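Local coordinates for protein Keto/oxoacid ferredoxin oxidoreductase, gamma subunit (Geobacter sulfurreducens, PDB 3ON3) that probably serves as the gamma subunit of an oxoacid:ferredoxin oxidoreductase, an enzyme that oxidises 2-oxoacids with ferredoxin as electron acceptor, at residues Ala29-Gln41 / Ser52-Asp64. Residues are numbered along the deposited sequence; the frame is centred on the assembly and turned at random.
Sequences ASIYDGKQAVQSQ and SKSEVIISDGPVD
I58 packs its CG1 against A29 CB (3.8 Å) and, on the same face of the sheet, against A37 CB, tying helix 18-32 to the antiparallel hairpin of strands 36-43 and 52-59. This is the buried side, where M25 and V145 also reach I58. Three pairs, Q36 with S59, V38 with I57 and S40 with E55, each exchange two backbone hydrogen bonds. Further along the buried face, Q39 has CG anti to its N (chi1 -166°) and a bend at chi2, which bring CG and NE2 alongside E55 O and set NE2 beside S54 CB (3.6 Å). Within their strand, the Q39 and Q41 side-chain amides trade two hydrogen bonds: Q39 NE2 to Q41 OE1 (2.6 Å), tilted 20° from that carbonyl plane, and Q41 NE2 to Q39 OE1 (2.9 Å), in plane on a lone pair. Q39 OE1 also accepts from Q41 NE2 of the second subunit, and reciprocally. A leucine in place of Q39 would probably leave the Q41 amides of both chains without these partners and freer to turn. The face nearer solvent is still close-packed: V63 meets V38 CG1 through CG1 (3.6 Å) and Q36 CB through CG2 (3.7 Å). The chemistry is consistent with a dimer seam held by directional amide hydrogen bonds besides the continuous backbone ladder.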
loop_
_atom_site.group_PDB
_atom_site.type_symbol
_atom_site.label_atom_id
_atom_site.label_comp_id
_atom_site.label_asym_id
_atom_site.label_seq_id
_atom_site.Cartn_x
_atom_site.Cartn_y
_atom_site.Cartn_z
ATOM N N ALA B 29 -2.160 2.438 -13.555
ATOM C CA ALA B 29 -3.050 1.661 -14.404
ATOM C C ALA B 29 -4.506 2.121 -14.362
ATOM O O ALA B 29 -5.166 2.188 -15.389
ATOM C CB ALA B 29 -2.965 0.185 -14.041
ATOM N N SER B 30 -5.018 2.408 -13.172
ATOM C CA SER B 30 -6.460 2.596 -13.011
ATOM C C SER B 30 -6.862 4.065 -13.057
ATOM O O SER B 30 -7.579 4.480 -13.954
ATOM C CB SER B 30 -6.939 1.958 -11.707
ATOM O OG SER B 30 -6.103 2.365 -10.641
ATOM N N ILE B 31 -6.396 4.840 -12.085
ATOM C CA ILE B 31 -6.646 6.274 -12.069
ATOM C C ILE B 31 -6.247 6.936 -13.380
ATOM O O ILE B 31 -7.032 7.698 -13.943
ATOM C CB ILE B 31 -5.869 6.968 -10.943
ATOM C CG1 ILE B 31 -6.215 6.343 -9.593
ATOM C CG2 ILE B 31 -6.180 8.457 -10.939
ATOM C CD1 ILE B 31 -5.403 6.895 -8.452
ATOM N N TYR B 32 -5.034 6.647 -13.869
ATOM C CA TYR B 32 -4.518 7.340 -15.059
ATOM C C TYR B 32 -4.671 6.589 -16.364
ATOM O O TYR B 32 -5.042 7.179 -17.359
ATOM C CB TYR B 32 -3.088 7.843 -14.850
ATOM C CG TYR B 32 -3.019 8.705 -13.623
ATOM C CD1 TYR B 32 -3.546 10.000 -13.624
ATOM C CD2 TYR B 32 -2.485 8.215 -12.449
ATOM C CE1 TYR B 32 -3.514 10.787 -12.485
ATOM C CE2 TYR B 32 -2.455 8.982 -11.302
ATOM C CZ TYR B 32 -2.964 10.265 -11.320
ATOM O OH TYR B 32 -2.918 11.008 -10.160
ATOM N N ASP B 33 -4.437 5.287 -16.376
ATOM C CA ASP B 33 -4.518 4.572 -17.651
ATOM C C ASP B 33 -5.889 3.983 -17.962
ATOM O O ASP B 33 -6.097 3.465 -19.053
ATOM C CB ASP B 33 -3.414 3.521 -17.782
ATOM C CG ASP B 33 -2.412 3.875 -18.877
ATOM O OD1 ASP B 33 -2.549 4.969 -19.466
ATOM O OD2 ASP B 33 -1.495 3.073 -19.152
ATOM N N GLY B 34 -6.821 4.076 -17.014
ATOM C CA GLY B 34 -8.179 3.618 -17.238
ATOM C C GLY B 34 -8.377 2.115 -17.105
ATOM O O GLY B 34 -9.416 1.569 -17.476
ATOM N N LYS B 35 -7.382 1.422 -16.580
ATOM C CA LYS B 35 -7.546 -0.012 -16.371
ATOM C C LYS B 35 -8.025 -0.329 -14.948
ATOM O O LYS B 35 -8.304 0.576 -14.155
ATOM C CB LYS B 35 -6.245 -0.757 -16.703
ATOM C CG LYS B 35 -5.755 -0.502 -18.121
ATOM C CD LYS B 35 -4.359 -1.072 -18.363
ATOM C CE LYS B 35 -3.953 -0.935 -19.838
ATOM N NZ LYS B 35 -2.668 -1.630 -20.145
ATOM N N GLN B 36 -8.139 -1.615 -14.643
ATOM C CA GLN B 36 -8.466 -2.062 -13.297
ATOM C C GLN B 36 -7.187 -2.576 -12.665
ATOM O O GLN B 36 -6.281 -3.007 -13.363
ATOM C CB GLN B 36 -9.508 -3.179 -13.343
ATOM C CG GLN B 36 -10.644 -2.914 -14.317
ATOM C CD GLN B 36 -11.991 -2.859 -13.637
ATOM O OE1 GLN B 36 -12.102 -2.432 -12.488
ATOM N NE2 GLN B 36 -13.028 -3.289 -14.347
ATOM N N ALA B 37 -7.107 -2.541 -11.344
ATOM C CA ALA B 37 -5.904 -3.015 -10.691
ATOM C C ALA B 37 -6.136 -3.355 -9.232
ATOM O O ALA B 37 -6.995 -2.779 -8.560
ATOM C CB ALA B 37 -4.773 -2.003 -10.830
ATOM N N VAL B 38 -5.346 -4.304 -8.757
ATOM C CA VAL B 38 -5.383 -4.706 -7.371
ATOM C C VAL B 38 -3.944 -4.767 -6.869
ATOM O O VAL B 38 -3.056 -5.296 -7.537
ATOM C CB VAL B 38 -6.141 -6.035 -7.215
ATOM C CG1 VAL B 38 -5.341 -7.182 -7.803
ATOM C CG2 VAL B 38 -6.519 -6.291 -5.750
ATOM N N GLN B 39 -3.701 -4.158 -5.719
ATOM C CA GLN B 39 -2.364 -4.143 -5.132
ATOM C C GLN B 39 -2.442 -4.764 -3.732
ATOM O O GLN B 39 -3.389 -4.514 -3.000
ATOM C CB GLN B 39 -1.845 -2.709 -5.060
ATOM C CG GLN B 39 -0.367 -2.591 -4.781
ATOM C CD GLN B 39 -0.019 -2.901 -3.337
ATOM O OE1 GLN B 39 -0.731 -2.498 -2.411
ATOM N NE2 GLN B 39 1.086 -3.610 -3.136
ATOM N N SER B 40 -1.459 -5.570 -3.360
ATOM C CA SER B 40 -1.540 -6.290 -2.089
ATOM C C SER B 40 -0.207 -6.865 -1.655
ATOM O O SER B 40 0.685 -7.056 -2.470
ATOM C CB SER B 40 -2.547 -7.433 -2.185
ATOM O OG SER B 40 -2.041 -8.469 -3.006
ATOM N N GLN B 41 -0.095 -7.143 -0.360
ATOM C CA GLN B 41 1.073 -7.803 0.215
ATOM C C GLN B 41 0.637 -8.756 1.314
ATOM O O GLN B 41 -0.261 -8.439 2.103
ATOM C CB GLN B 41 2.068 -6.792 0.789
ATOM C CG GLN B 41 1.431 -5.487 1.220
ATOM C CD GLN B 41 1.182 -4.563 0.039
ATOM O OE1 GLN B 41 2.025 -4.447 -0.852
ATOM N NE2 GLN B 41 0.028 -3.898 0.029
ATOM N N SER B 52 11.059 -10.017 0.828
ATOM C CA SER B 52 9.642 -9.694 0.885
ATOM C C SER B 52 9.151 -9.207 -0.467
ATOM O O SER B 52 9.954 -8.855 -1.327
ATOM C CB SER B 52 9.406 -8.647 1.968
ATOM O OG SER B 52 10.220 -8.950 3.089
ATOM N N LYS B 53 7.837 -9.206 -0.661
ATOM C CA LYS B 53 7.273 -8.788 -1.940
ATOM C C LYS B 53 5.935 -8.097 -1.771
ATOM O O LYS B 53 5.215 -8.319 -0.784
ATOM C CB LYS B 53 7.074 -9.984 -2.868
ATOM C CG LYS B 53 6.017 -10.966 -2.364
ATOM C CD LYS B 53 5.569 -11.913 -3.455
ATOM C CE LYS B 53 4.448 -12.808 -2.961
ATOM N NZ LYS B 53 3.278 -11.995 -2.546
ATOM N N SER B 54 5.613 -7.261 -2.754
ATOM C CA SER B 54 4.270 -6.734 -2.922
ATOM C C SER B 54 3.838 -7.070 -4.352
ATOM O O SER B 54 4.681 -7.254 -5.238
ATOM C CB SER B 54 4.238 -5.229 -2.659
ATOM O OG SER B 54 4.586 -4.498 -3.825
ATOM N N GLU B 55 2.539 -7.195 -4.575
ATOM C CA GLU B 55 2.052 -7.639 -5.877
ATOM C C GLU B 55 1.115 -6.631 -6.515
ATOM O O GLU B 55 0.428 -5.876 -5.818
ATOM C CB GLU B 55 1.320 -8.972 -5.761
ATOM C CG GLU B 55 2.195 -10.145 -5.392
ATOM C CD GLU B 55 1.411 -11.438 -5.373
ATOM O OE1 GLU B 55 0.248 -11.427 -5.836
ATOM O OE2 GLU B 55 1.952 -12.461 -4.901
ATOM N N VAL B 56 1.090 -6.621 -7.842
ATOM C CA VAL B 56 0.083 -5.854 -8.556
ATOM C C VAL B 56 -0.435 -6.651 -9.747
ATOM O O VAL B 56 0.328 -7.278 -10.485
ATOM C CB VAL B 56 0.572 -4.421 -8.964
ATOM C CG1 VAL B 56 1.871 -4.489 -9.740
ATOM C CG2 VAL B 56 -0.507 -3.684 -9.776
ATOM N N ILE B 57 -1.747 -6.641 -9.905
ATOM C CA ILE B 57 -2.385 -7.321 -11.009
ATOM C C ILE B 57 -3.225 -6.292 -11.733
ATOM O O ILE B 57 -4.041 -5.601 -11.119
ATOM C CB ILE B 57 -3.293 -8.473 -10.537
ATOM C CG1 ILE B 57 -2.537 -9.421 -9.588
ATOM C CG2 ILE B 57 -3.855 -9.220 -11.743
ATOM C CD1 ILE B 57 -3.463 -10.346 -8.799
ATOM N N ILE B 58 -2.995 -6.183 -13.035
ATOM C CA ILE B 58 -3.641 -5.178 -13.868
ATOM C C ILE B 58 -4.384 -5.891 -14.974
ATOM O O ILE B 58 -3.957 -6.943 -15.448
ATOM C CB ILE B 58 -2.575 -4.222 -14.453
ATOM C CG1 ILE B 58 -1.952 -3.385 -13.329
ATOM C CG2 ILE B 58 -3.138 -3.349 -15.583
ATOM C CD1 ILE B 58 -0.603 -2.805 -13.703
ATOM N N SER B 59 -5.508 -5.333 -15.388
ATOM C CA SER B 59 -6.245 -5.937 -16.481
ATOM C C SER B 59 -7.226 -4.961 -17.109
ATOM O O SER B 59 -7.711 -4.023 -16.452
ATOM C CB SER B 59 -6.968 -7.190 -16.000
ATOM O OG SER B 59 -7.583 -7.850 -17.082
ATOM N N ASP B 60 -7.492 -5.175 -18.394
ATOM C CA ASP B 60 -8.508 -4.412 -19.101
ATOM C C ASP B 60 -9.877 -4.688 -18.492
ATOM O O ASP B 60 -10.791 -3.864 -18.587
ATOM C CB ASP B 60 -8.507 -4.768 -20.587
ATOM C CG ASP B 60 -7.418 -4.050 -21.356
ATOM O OD1 ASP B 60 -7.350 -2.805 -21.265
ATOM O OD2 ASP B 60 -6.636 -4.724 -22.058
ATOM N N GLY B 61 -10.012 -5.850 -17.862
ATOM C CA GLY B 61 -11.245 -6.198 -17.186
ATOM C C GLY B 61 -11.085 -6.306 -15.681
ATOM O O GLY B 61 -10.179 -5.701 -15.097
ATOM N N PRO B 62 -11.977 -7.079 -15.045
ATOM C CA PRO B 62 -11.971 -7.376 -13.610
ATOM C C PRO B 62 -10.663 -8.016 -13.163
ATOM O O PRO B 62 -10.057 -8.788 -13.910
ATOM C CB PRO B 62 -13.122 -8.374 -13.464
ATOM C CG PRO B 62 -14.045 -8.042 -14.583
ATOM C CD PRO B 62 -13.146 -7.666 -15.722
ATOM N N VAL B 63 -10.244 -7.694 -11.942
ATOM C CA VAL B 63 -8.963 -8.140 -11.407
ATOM C C VAL B 63 -9.106 -8.527 -9.930
ATOM O O VAL B 63 -8.469 -7.934 -9.059
ATOM C CB VAL B 63 -7.897 -7.022 -11.542
ATOM C CG1 VAL B 63 -6.531 -7.547 -11.197
ATOM C CG2 VAL B 63 -7.880 -6.457 -12.944
ATOM N N ASP B 64 -9.949 -9.512 -9.643
ATOM C CA ASP B 64 -10.180 -9.934 -8.261
ATOM C C ASP B 64 -9.260 -11.066 -7.825
ATOM O O ASP B 64 -9.727 -12.161 -7.518
ATOM C CB ASP B 64 -11.635 -10.364 -8.061
ATOM C CG ASP B 64 -12.602 -9.206 -8.178
ATOM O OD1 ASP B 64 -12.211 -8.069 -7.836
ATOM O OD2 ASP B 64 -13.753 -9.436 -8.606
#